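Local coordinates for capsid Protein (Unidentified, PDB 4DMI) that probably serves as a structural protein of a phage capsid, assembling as a pentamer of identical chains, at residues S92-A97 with A155-Q160; G99-I104 with A116-V121; Q3-D8 with G34-I39; P82-V87 with Q165-S170. All blocks are in the same frame, centred on the assembly; numbering follows the deposited sequence.

Contact 1 of 4, residues S92-A97 with A155-Q160; sequences SSRDEA and AEVRVQ. With NA (sodium ion), chain H.
Arg94 and Glu156 cross at about a right angle, yet their flat ends are nearly coplanar, a worked example of charged groups meeting edge on. In one of the two modelled conformers of Arg94, NH1 lies 3.0 Å from OE1 of Glu156 in a salt bridge, the N-H pointing almost straight at the oxygen (173°). The carboxylate oxygen offers its anti lone pair and sits in the plane of the guanidinium, whose own plane is only 26° from that of the carboxylate. Water 1 lies at the guanidinium edge too, taking a bond from NH2 of Arg94 and giving one to OE1 of Glu156 at 2.7 Å, which closes a small ring around the ion pair. The Arg94 chain bends at chi2 and chi3 on its way there, and CG1 of Val157 packs 3.6 Å from CG of Arg94 within that bent stem. NH1 also donates to Ser122 of the second subunit.

Ser92 turns its hydroxyl toward the backbone of Arg158. OG, anti to the carbonyl carbon (chi1 -58°), accepts from the backbone N of Arg158 at 2.9 Å, while N of Ser92 donates to O of Arg158 at 3.2 Å. The same hydroxyl bonds to Ile120 O of the second subunit; the Arg158 guanidinium pairs with Asp70 and, through NE, with Glu96 of the second subunit.

At the beginning of 155-160, O of Ala155 binds the sodium ion at 2.3 Å, beside two waters, Glu72, and that same Glu96. Strands 83-95 and 158-167 of the sheet thus meet beside a sodium site that joins two subunits.

Contact 2 of 4, residues G99-I104 with A116-V121; sequences GAIAVI and ANNRIV
Asn118 reaches across to the backbone of Ala100 and Ala102 and makes one hydrogen bond to each. With its CG between the backbone N and the carbonyl carbon (chi1 73°), the amide lies against Ala102, CG of Asn118 being 3.3 Å from N of Ala102. ND2 donates to O of Ala100 at 3.1 Å in a virtually straight bond, with the acceptor in the plane of the amide. OD1 takes the N-H of Ala102 at 2.9 Å, though this donor stands above the carbonyl plane, 67° out of it. ND2 also serves O of Ser92, so both amide atoms of this buried side chain are engaged.

Backbone pairing takes over further along. N of Ile104 donates to O of Ala116 at 3.2 Å, and the return bond from N of Ala116 to O of Ile104 is weak. The same carbonyl of Ala116 receives a CA-H...O contact from Val103 CA at 3.3 Å.

Van der Waals packing comes from two places. CG1 of Ile101 lies 3.5 Å above the centre of the Arg119 guanidinium, and CD1 of Ile101 approaches NH2 of Arg119; the charged end is held by Ser98 O through NH1. The apolar pair is CB of Ala116 with CB of Ile104, at 4.0 Å.

These strands form the antiparallel hairpin 102-107/112-121. Strand 147-152 flanks its first arm, strand 83-95 runs parallel to its second, and Phe136 of strand 133-142 packs against both Ile104 and Ala116.

Contact 3 of 4, residues Q3-D8 with G34-I39; sequences QQFRID and GSTTII
Phe5 lays its ring over Gly34, a close fit of aromatic face to bare backbone. The ring lies directly against CA of Gly34, 4.0 Å from the ring centroid in a CH-pi contact, 20° off the normal, while O of Gly34 sits over the same ring, offset toward its rim. CD1 of Ile7 closes in on the same residue, 3.6 Å from N of Gly34. At the ring edge, in plane, lies CG2 of Thr36, 3.9 Å from CD2 of Phe5.

Two backbone bonds fix this overlap: N of Phe5 to O of Gly34 at 3.0 Å, and N of Gly34 to O of Phe5 at 2.8 Å. Farther out, OG1 of Thr36, placed between the backbone N and the carbonyl carbon (chi1 57°), donates at 2.7 Å to a lone pair of Gln3 O. On the face of Gln4 and Ser35, water 4 sits 2.7 Å from OG of Ser35 and takes a weak bond from NE2 of Gln4; that amide also donates to Ser2 of the second subunit.

Strand 4-6 thus pairs antiparallel with the start of strand 33-43, with helix 10-19 in the chain between them. Strand 33-43 also pairs in parallel with a strand of the second and of the third subunit, so the sheet runs on across both interfaces, and Arg25 of the third makes a cation-pi contact with Phe5.

Contact 4 of 4, residues P82-V87 with Q165-S170; sequences PGFYKV and QIADVS
Gln165 packs against Tyr85 beside a classic beta bulge, in which Ile166 and Ala167 both face Phe84 and the antiparallel register slips by one residue. Its chain, extended beyond CG, can be followed atom by atom. CB lies 3.7 Å from CE2 of Tyr85. CG, anti to the backbone N (chi1 -161°), sits over the face of the tyrosine ring, offset toward the rim, in a CH-pi contact 4.0 Å from the centroid. CD passes beside the phenol oxygen, and the amide and ring planes are 26° apart. At the tip, OE1 is linked only weakly to water 6, which donates a firmer bond to OH of Tyr85; that hydroxyl is also bonded to Thr81 O. NE2 donates within its own segment, to the backbone of Ala167.

The bulge itself is held by O of Phe84, which accepts from N of Ile166 at 2.7 Å and more weakly from N of Ala167. Within the bulge, CG1 of Ile166 packs 3.8 Å from CB of Lys86. The ring of Phe84 presents its edge to O of Asp168, 3.2 Å from CD1, while Leu57 of the third subunit packs against both Phe84 and Ala167. Gly83 has a phi of 153°, part of a backbone conformation open chiefly to glycine. Water 5 bridges O of Pro82 and N of Val169.

One carbonyl is gripped twice: O of Ala167 takes N of Phe84, at 2.9 Å, and NE2 of Gln165, at 3.1 Å, from opposite faces of its plane.

Overall arrangement
From the N terminus, contact 3 closes first, bringing strand 33-43 back to strand 4-6 around helix 10-19, in a small two-stranded sheet about 44 Å, centre to centre, from contact 4. The remaining contacts nest. Contact 4 is the outermost, joining the start of strand 83-95 to the end of strand 158-167; contact 1 lies inside it and joins the other ends of the same two strands, with centres about 27 Å apart. Contact 2 is innermost, the hairpin 102-107/112-121, and touches contact 1 through Arg94 N and Asn118 O. Contacts 1, 2 and 4 thus belong to one sheet, while contact 3 lies far off; all four also reach neighbouring subunits of the pentamer.

Contact 1 of 4, residues S92-A97 with A155-Q160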
# COMPACT_ATOMS: atom_id res chain seq x y z
N SER B 92 -18.07 -11.00 12.23
CA SER B 92 -18.60 -12.32 11.87
C SER B 92 -19.47 -12.25 10.63
O SER B 92 -20.56 -11.67 10.69
CB SER B 92 -19.49 -12.84 13.00
OG SER B 92 -18.82 -12.93 14.24
N SER B 93 -19.06 -12.86 9.52
CA SER B 93 -19.94 -12.82 8.35
C SER B 93 -21.25 -13.56 8.58
O SER B 93 -21.31 -14.56 9.30
CB SER B 93 -19.27 -13.36 7.08
OG SER B 93 -19.27 -14.79 7.05
N ARG B 94 -22.32 -13.04 7.97
CA ARG B 94 -23.59 -13.73 7.93
C ARG B 94 -24.19 -13.58 6.53
O ARG B 94 -23.74 -12.75 5.74
CB ARG B 94 -24.57 -13.18 8.98
CG ARG B 94 -24.13 -13.36 10.43
CD ARG B 94 -24.14 -14.82 10.87
NE ARG B 94 -25.50 -15.37 10.86
CZ ARG B 94 -26.07 -15.99 11.89
NH1 ARG B 94 -25.40 -16.15 13.02
NH2 ARG B 94 -27.31 -16.45 11.78
N ASP B 95 -25.19 -14.41 6.25
CA ASP B 95 -26.01 -14.30 5.04
C ASP B 95 -26.60 -12.90 4.93
O ASP B 95 -26.91 -12.27 5.93
CB ASP B 95 -27.14 -15.33 5.13
CG ASP B 95 -27.93 -15.47 3.84
OD1 ASP B 95 -28.32 -14.45 3.24
OD2 ASP B 95 -28.16 -16.62 3.44
N GLU B 96 -26.77 -12.42 3.70
CA GLU B 96 -27.33 -11.08 3.50
C GLU B 96 -28.75 -10.94 4.04
O GLU B 96 -29.19 -9.84 4.37
CB GLU B 96 -27.24 -10.65 2.03
CG GLU B 96 -27.98 -11.55 1.07
CD GLU B 96 -29.46 -11.22 0.96
OE1 GLU B 96 -30.26 -12.11 0.59
OE2 GLU B 96 -29.84 -10.05 1.25
N ALA B 97 -29.46 -12.07 4.16
CA ALA B 97 -30.83 -12.05 4.68
C ALA B 97 -30.88 -12.31 6.19
O ALA B 97 -31.96 -12.42 6.76
CB ALA B 97 -31.70 -13.05 3.94
N ALA B 155 -26.19 -12.62 20.19
CA ALA B 155 -25.12 -13.37 20.85
C ALA B 155 -24.28 -14.20 19.88
O ALA B 155 -23.17 -14.63 20.23
CB ALA B 155 -25.69 -14.26 21.94
N GLU B 156 -24.79 -14.43 18.68
CA GLU B 156 -24.09 -15.27 17.70
C GLU B 156 -23.05 -14.56 16.85
O GLU B 156 -22.28 -15.22 16.16
CB GLU B 156 -25.09 -15.98 16.77
CG GLU B 156 -26.00 -16.98 17.48
CD GLU B 156 -26.91 -17.72 16.52
OE1 GLU B 156 -26.88 -17.40 15.31
OE2 GLU B 156 -27.65 -18.62 16.96
N VAL B 157 -23.02 -13.23 16.87
CA VAL B 157 -22.07 -12.51 16.02
C VAL B 157 -21.23 -11.52 16.82
O VAL B 157 -21.70 -10.96 17.81
CB VAL B 157 -22.77 -11.77 14.85
CG1 VAL B 157 -23.35 -12.77 13.88
CG2 VAL B 157 -23.85 -10.81 15.35
N ARG B 158 -19.99 -11.31 16.39
CA ARG B 158 -19.08 -10.43 17.11
C ARG B 158 -18.40 -9.37 16.25
O ARG B 158 -18.29 -9.51 15.02
CB ARG B 158 -18.01 -11.25 17.86
CG ARG B 158 -18.57 -12.09 18.99
CD ARG B 158 -17.49 -12.67 19.87
NE ARG B 158 -18.10 -13.46 20.95
CZ ARG B 158 -17.90 -13.24 22.25
NH1 ARG B 158 -17.08 -12.29 22.66
NH2 ARG B 158 -18.52 -14.01 23.14
N VAL B 159 -17.97 -8.30 16.90
CA VAL B 159 -17.11 -7.29 16.28
C VAL B 159 -15.85 -7.26 17.13
O VAL B 159 -15.92 -6.96 18.33
CB VAL B 159 -17.76 -5.89 16.28
CG1 VAL B 159 -16.82 -4.87 15.64
CG2 VAL B 159 -19.10 -5.93 15.55
N GLN B 160 -14.72 -7.60 16.54
CA GLN B 160 -13.45 -7.70 17.27
C GLN B 160 -12.38 -6.86 16.62
O GLN B 160 -12.29 -6.78 15.40
CB GLN B 160 -12.99 -9.16 17.35
CG GLN B 160 -13.96 -10.05 18.09
CD GLN B 160 -13.54 -11.51 18.11
OE1 GLN B 160 -12.85 -11.98 17.21
NE2 GLN B 160 -13.98 -12.23 19.13
NA NA H . -21.88 -16.04 21.49
O HOH W 1 -29.22 -17.28 14.03
O HOH W 2 -23.32 -17.68 21.02
O HOH W 3 -23.22 -16.16 23.40

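Contact 2 of 4, residues G99-I104 with A116-V121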
# COMPACT_ATOMS: atom_id res chain seq x y z
N GLY B 99 -30.69 -11.82 10.28
CA GLY B 99 -31.04 -10.79 11.23
C GLY B 99 -29.91 -10.48 12.21
O GLY B 99 -30.06 -9.61 13.07
N ALA B 100 -28.78 -11.17 12.07
CA ALA B 100 -27.66 -11.03 13.01
C ALA B 100 -26.66 -10.00 12.50
O ALA B 100 -25.95 -10.24 11.52
CB ALA B 100 -26.98 -12.39 13.26
N ILE B 101 -26.62 -8.85 13.17
CA ILE B 101 -25.85 -7.69 12.73
C ILE B 101 -24.60 -7.50 13.56
O ILE B 101 -24.67 -7.50 14.79
CB ILE B 101 -26.71 -6.43 12.86
CG1 ILE B 101 -27.96 -6.55 11.98
CG2 ILE B 101 -25.90 -5.17 12.53
CD1 ILE B 101 -28.96 -5.41 12.15
N ALA B 102 -23.46 -7.34 12.89
CA ALA B 102 -22.19 -7.01 13.53
C ALA B 102 -21.51 -5.95 12.67
O ALA B 102 -21.10 -6.23 11.54
CB ALA B 102 -21.32 -8.24 13.64
N VAL B 103 -21.42 -4.74 13.19
CA VAL B 103 -20.96 -3.61 12.39
C VAL B 103 -20.03 -2.68 13.13
O VAL B 103 -20.00 -2.65 14.37
CB VAL B 103 -22.15 -2.76 11.85
CG1 VAL B 103 -23.02 -3.56 10.89
CG2 VAL B 103 -22.98 -2.18 13.00
N ILE B 104 -19.25 -1.92 12.36
CA ILE B 104 -18.61 -0.71 12.86
C ILE B 104 -19.43 0.43 12.29
O ILE B 104 -19.74 0.46 11.10
CB ILE B 104 -17.17 -0.58 12.34
CG1 ILE B 104 -16.29 -1.70 12.92
CG2 ILE B 104 -16.58 0.79 12.69
CD1 ILE B 104 -15.91 -1.51 14.41
N ALA B 116 -18.38 -0.71 8.28
CA ALA B 116 -18.03 -2.11 8.01
C ALA B 116 -19.25 -2.96 8.28
O ALA B 116 -19.82 -2.89 9.37
CB ALA B 116 -16.85 -2.55 8.89
N ASN B 117 -19.67 -3.74 7.28
CA ASN B 117 -20.94 -4.47 7.31
C ASN B 117 -20.73 -5.98 7.20
O ASN B 117 -19.95 -6.45 6.36
CB ASN B 117 -21.81 -3.96 6.15
CG ASN B 117 -23.28 -4.35 6.28
OD1 ASN B 117 -23.63 -5.37 6.89
ND2 ASN B 117 -24.14 -3.54 5.68
N ASN B 118 -21.39 -6.77 8.06
CA ASN B 118 -21.16 -8.22 8.08
C ASN B 118 -22.12 -9.06 7.23
O ASN B 118 -21.84 -10.23 6.97
CB ASN B 118 -21.23 -8.75 9.50
CG ASN B 118 -22.65 -8.78 10.04
OD1 ASN B 118 -23.38 -7.78 9.98
ND2 ASN B 118 -23.07 -9.94 10.52
N ARG B 119 -23.26 -8.49 6.83
CA ARG B 119 -24.33 -9.29 6.23
C ARG B 119 -24.18 -9.29 4.71
O ARG B 119 -24.89 -8.58 4.00
CB ARG B 119 -25.71 -8.80 6.68
CG ARG B 119 -26.00 -9.08 8.15
CD ARG B 119 -27.43 -8.73 8.53
NE ARG B 119 -27.68 -7.29 8.44
CZ ARG B 119 -28.87 -6.73 8.64
NH1 ARG B 119 -29.92 -7.48 8.94
NH2 ARG B 119 -29.00 -5.41 8.55
N ILE B 120 -23.27 -10.12 4.24
CA ILE B 120 -22.77 -10.01 2.87
C ILE B 120 -22.81 -11.32 2.09
O ILE B 120 -22.77 -11.29 0.86
CB ILE B 120 -21.33 -9.42 2.90
CG1 ILE B 120 -20.78 -9.11 1.50
CG2 ILE B 120 -20.37 -10.37 3.63
CD1 ILE B 120 -21.60 -8.13 0.71
N VAL B 121 -22.89 -12.48 2.74
CA VAL B 121 -22.75 -13.71 1.95
C VAL B 121 -24.07 -14.16 1.32
O VAL B 121 -25.15 -13.90 1.84
CB VAL B 121 -22.00 -14.86 2.67
CG1 VAL B 121 -20.75 -14.35 3.40
CG2 VAL B 121 -22.90 -15.59 3.63

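Contact 3 of 4, residues Q3-D8 with G34-I39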
# COMPACT_ATOMS: atom_id res chain seq x y z
N GLN B 3 21.31 31.13 -20.39
CA GLN B 3 20.18 31.47 -21.24
C GLN B 3 18.84 31.07 -20.62
O GLN B 3 18.69 29.97 -20.08
CB GLN B 3 20.39 30.78 -22.59
CG GLN B 3 19.32 30.99 -23.61
CD GLN B 3 19.56 30.11 -24.82
OE1 GLN B 3 20.67 29.62 -25.03
NE2 GLN B 3 18.53 29.89 -25.62
N GLN B 4 17.88 31.98 -20.69
CA GLN B 4 16.55 31.77 -20.14
C GLN B 4 15.51 31.79 -21.26
O GLN B 4 15.77 32.29 -22.35
CB GLN B 4 16.22 32.85 -19.11
CG GLN B 4 17.11 32.79 -17.86
CD GLN B 4 16.84 33.93 -16.90
OE1 GLN B 4 15.90 34.70 -17.08
NE2 GLN B 4 17.66 34.04 -15.86
N PHE B 5 14.34 31.23 -20.98
CA PHE B 5 13.24 31.20 -21.94
C PHE B 5 11.93 31.59 -21.26
O PHE B 5 11.77 31.37 -20.06
CB PHE B 5 13.12 29.80 -22.56
CG PHE B 5 13.06 28.68 -21.54
CD1 PHE B 5 11.85 28.27 -21.01
CD2 PHE B 5 14.23 28.05 -21.12
CE1 PHE B 5 11.80 27.24 -20.08
CE2 PHE B 5 14.18 27.03 -20.18
CZ PHE B 5 12.97 26.62 -19.66
N ARG B 6 11.01 32.17 -22.01
CA ARG B 6 9.71 32.52 -21.47
C ARG B 6 8.86 31.27 -21.31
O ARG B 6 8.80 30.43 -22.21
CB ARG B 6 9.00 33.54 -22.36
CG ARG B 6 7.52 33.74 -22.01
CD ARG B 6 6.95 35.02 -22.61
NE ARG B 6 7.51 36.20 -21.96
CZ ARG B 6 8.47 36.96 -22.47
NH1 ARG B 6 8.97 36.67 -23.66
NH2 ARG B 6 8.93 38.01 -21.80
N ILE B 7 8.22 31.12 -20.16
CA ILE B 7 7.33 29.97 -19.93
C ILE B 7 5.89 30.36 -20.21
O ILE B 7 5.37 31.33 -19.66
CB ILE B 7 7.47 29.44 -18.51
CG1 ILE B 7 8.85 28.83 -18.30
CG2 ILE B 7 6.38 28.40 -18.22
CD1 ILE B 7 9.19 28.54 -16.85
N ASP B 8 5.24 29.60 -21.09
CA ASP B 8 3.85 29.86 -21.43
C ASP B 8 2.96 28.80 -20.80
O ASP B 8 2.71 27.74 -21.39
CB ASP B 8 3.67 29.96 -22.94
CG ASP B 8 4.53 31.05 -23.56
OD1 ASP B 8 4.42 32.21 -23.13
OD2 ASP B 8 5.34 30.73 -24.46
N GLY B 34 12.20 30.42 -17.46
CA GLY B 34 12.90 29.25 -16.96
C GLY B 34 14.38 29.33 -17.30
O GLY B 34 14.76 29.92 -18.32
N SER B 35 15.21 28.75 -16.44
CA SER B 35 16.66 28.73 -16.66
C SER B 35 17.11 27.44 -17.33
O SER B 35 16.50 26.38 -17.14
CB SER B 35 17.40 28.92 -15.33
OG SER B 35 18.81 28.87 -15.51
N THR B 36 18.19 27.51 -18.11
CA THR B 36 18.71 26.32 -18.79
C THR B 36 19.87 25.65 -18.06
O THR B 36 20.46 24.71 -18.58
CB THR B 36 19.15 26.63 -20.24
OG1 THR B 36 20.14 27.67 -20.25
CG2 THR B 36 17.96 27.04 -21.10
N THR B 37 20.21 26.14 -16.87
CA THR B 37 21.25 25.48 -16.07
C THR B 37 20.64 24.72 -14.91
O THR B 37 19.94 25.29 -14.07
CB THR B 37 22.29 26.46 -15.54
OG1 THR B 37 22.90 27.14 -16.64
CG2 THR B 37 23.38 25.72 -14.77
N ILE B 38 20.93 23.42 -14.85
CA ILE B 38 20.46 22.56 -13.78
C ILE B 38 21.36 22.71 -12.56
O ILE B 38 22.59 22.59 -12.66
CB ILE B 38 20.42 21.10 -14.23
CG1 ILE B 38 19.54 20.98 -15.47
CG2 ILE B 38 19.93 20.18 -13.10
CD1 ILE B 38 19.46 19.59 -16.03
N ILE B 39 20.75 23.01 -11.43
CA ILE B 39 21.47 23.28 -10.20
C ILE B 39 21.35 22.11 -9.23
O ILE B 39 20.24 21.68 -8.92
CB ILE B 39 20.91 24.53 -9.51
CG1 ILE B 39 20.92 25.73 -10.47
CG2 ILE B 39 21.69 24.84 -8.23
CD1 ILE B 39 22.29 26.09 -11.01
O HOH W 4 19.69 31.40 -16.10

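Contact 4 of 4, residues P82-V87 with Q165-S170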
# COMPACT_ATOMS: atom_id res chain seq x y z
N PRO B 82 -13.18 14.20 19.79
CA PRO B 82 -12.65 14.52 18.46
C PRO B 82 -11.22 14.04 18.23
O PRO B 82 -10.40 14.02 19.16
CB PRO B 82 -12.70 16.06 18.42
CG PRO B 82 -13.78 16.42 19.40
CD PRO B 82 -13.61 15.41 20.51
N GLY B 83 -10.94 13.65 17.00
CA GLY B 83 -9.60 13.23 16.63
C GLY B 83 -9.61 12.26 15.47
O GLY B 83 -10.67 11.92 14.94
N PHE B 84 -8.42 11.81 15.09
CA PHE B 84 -8.27 10.79 14.05
C PHE B 84 -7.96 9.45 14.70
O PHE B 84 -7.07 9.36 15.54
CB PHE B 84 -7.13 11.15 13.09
CG PHE B 84 -7.40 12.37 12.23
CD1 PHE B 84 -7.18 13.64 12.73
CD2 PHE B 84 -7.83 12.22 10.91
CE1 PHE B 84 -7.43 14.77 11.94
CE2 PHE B 84 -8.07 13.34 10.13
CZ PHE B 84 -7.86 14.62 10.64
N TYR B 85 -8.67 8.41 14.27
CA TYR B 85 -8.53 7.09 14.86
C TYR B 85 -8.31 6.03 13.80
O TYR B 85 -9.03 6.00 12.80
CB TYR B 85 -9.79 6.74 15.66
CG TYR B 85 -10.06 7.66 16.83
CD1 TYR B 85 -10.76 8.85 16.65
CD2 TYR B 85 -9.61 7.35 18.10
CE1 TYR B 85 -11.01 9.71 17.71
CE2 TYR B 85 -9.85 8.21 19.18
CZ TYR B 85 -10.55 9.38 18.97
OH TYR B 85 -10.81 10.25 20.01
N LYS B 86 -7.34 5.16 14.03
CA LYS B 86 -7.17 3.97 13.20
C LYS B 86 -7.94 2.86 13.89
O LYS B 86 -7.85 2.69 15.09
CB LYS B 86 -5.69 3.60 13.10
CG LYS B 86 -5.46 2.20 12.52
CD LYS B 86 -3.96 1.93 12.37
CE LYS B 86 -3.73 0.61 11.64
NZ LYS B 86 -2.32 0.42 11.24
N VAL B 87 -8.77 2.13 13.13
CA VAL B 87 -9.54 1.03 13.69
C VAL B 87 -9.50 -0.17 12.75
O VAL B 87 -9.82 -0.06 11.57
CB VAL B 87 -11.01 1.46 14.01
CG1 VAL B 87 -11.68 2.06 12.79
CG2 VAL B 87 -11.80 0.28 14.54
N GLN B 165 -5.93 6.40 18.89
CA GLN B 165 -5.96 7.77 18.41
C GLN B 165 -4.62 8.07 17.76
O GLN B 165 -3.56 7.96 18.40
CB GLN B 165 -6.25 8.76 19.53
CG GLN B 165 -6.75 10.09 18.95
CD GLN B 165 -7.01 11.16 19.99
OE1 GLN B 165 -7.08 10.89 21.19
NE2 GLN B 165 -7.14 12.40 19.52
N ILE B 166 -4.67 8.47 16.49
CA ILE B 166 -3.47 8.74 15.69
C ILE B 166 -3.09 10.23 15.75
O ILE B 166 -1.90 10.58 15.74
CB ILE B 166 -3.68 8.29 14.22
CG1 ILE B 166 -3.96 6.79 14.13
CG2 ILE B 166 -2.49 8.67 13.33
CD1 ILE B 166 -2.80 5.90 14.63
N ALA B 167 -4.09 11.11 15.81
CA ALA B 167 -3.82 12.54 15.83
C ALA B 167 -4.96 13.28 16.49
O ALA B 167 -6.07 12.75 16.59
CB ALA B 167 -3.63 13.05 14.39
N ASP B 168 -4.71 14.50 16.96
CA ASP B 168 -5.82 15.32 17.42
C ASP B 168 -6.61 15.87 16.23
O ASP B 168 -6.24 15.64 15.07
CB ASP B 168 -5.39 16.41 18.42
CG ASP B 168 -4.54 17.52 17.81
OD1 ASP B 168 -4.53 17.71 16.58
OD2 ASP B 168 -3.88 18.26 18.58
N VAL B 169 -7.69 16.57 16.51
CA VAL B 169 -8.57 17.01 15.43
C VAL B 169 -7.90 18.05 14.51
O VAL B 169 -8.25 18.17 13.33
CB VAL B 169 -9.92 17.52 15.99
CG1 VAL B 169 -9.77 18.90 16.63
CG2 VAL B 169 -10.98 17.54 14.90
N SER B 170 -6.90 18.76 15.03
CA SER B 170 -6.12 19.69 14.23
C SER B 170 -5.05 18.99 13.38
O SER B 170 -4.34 19.63 12.62
CB SER B 170 -5.45 20.74 15.11
OG SER B 170 -6.41 21.48 15.85
O HOH W 5 -8.65 16.40 19.25
O HOH W 6 -9.89 9.52 22.71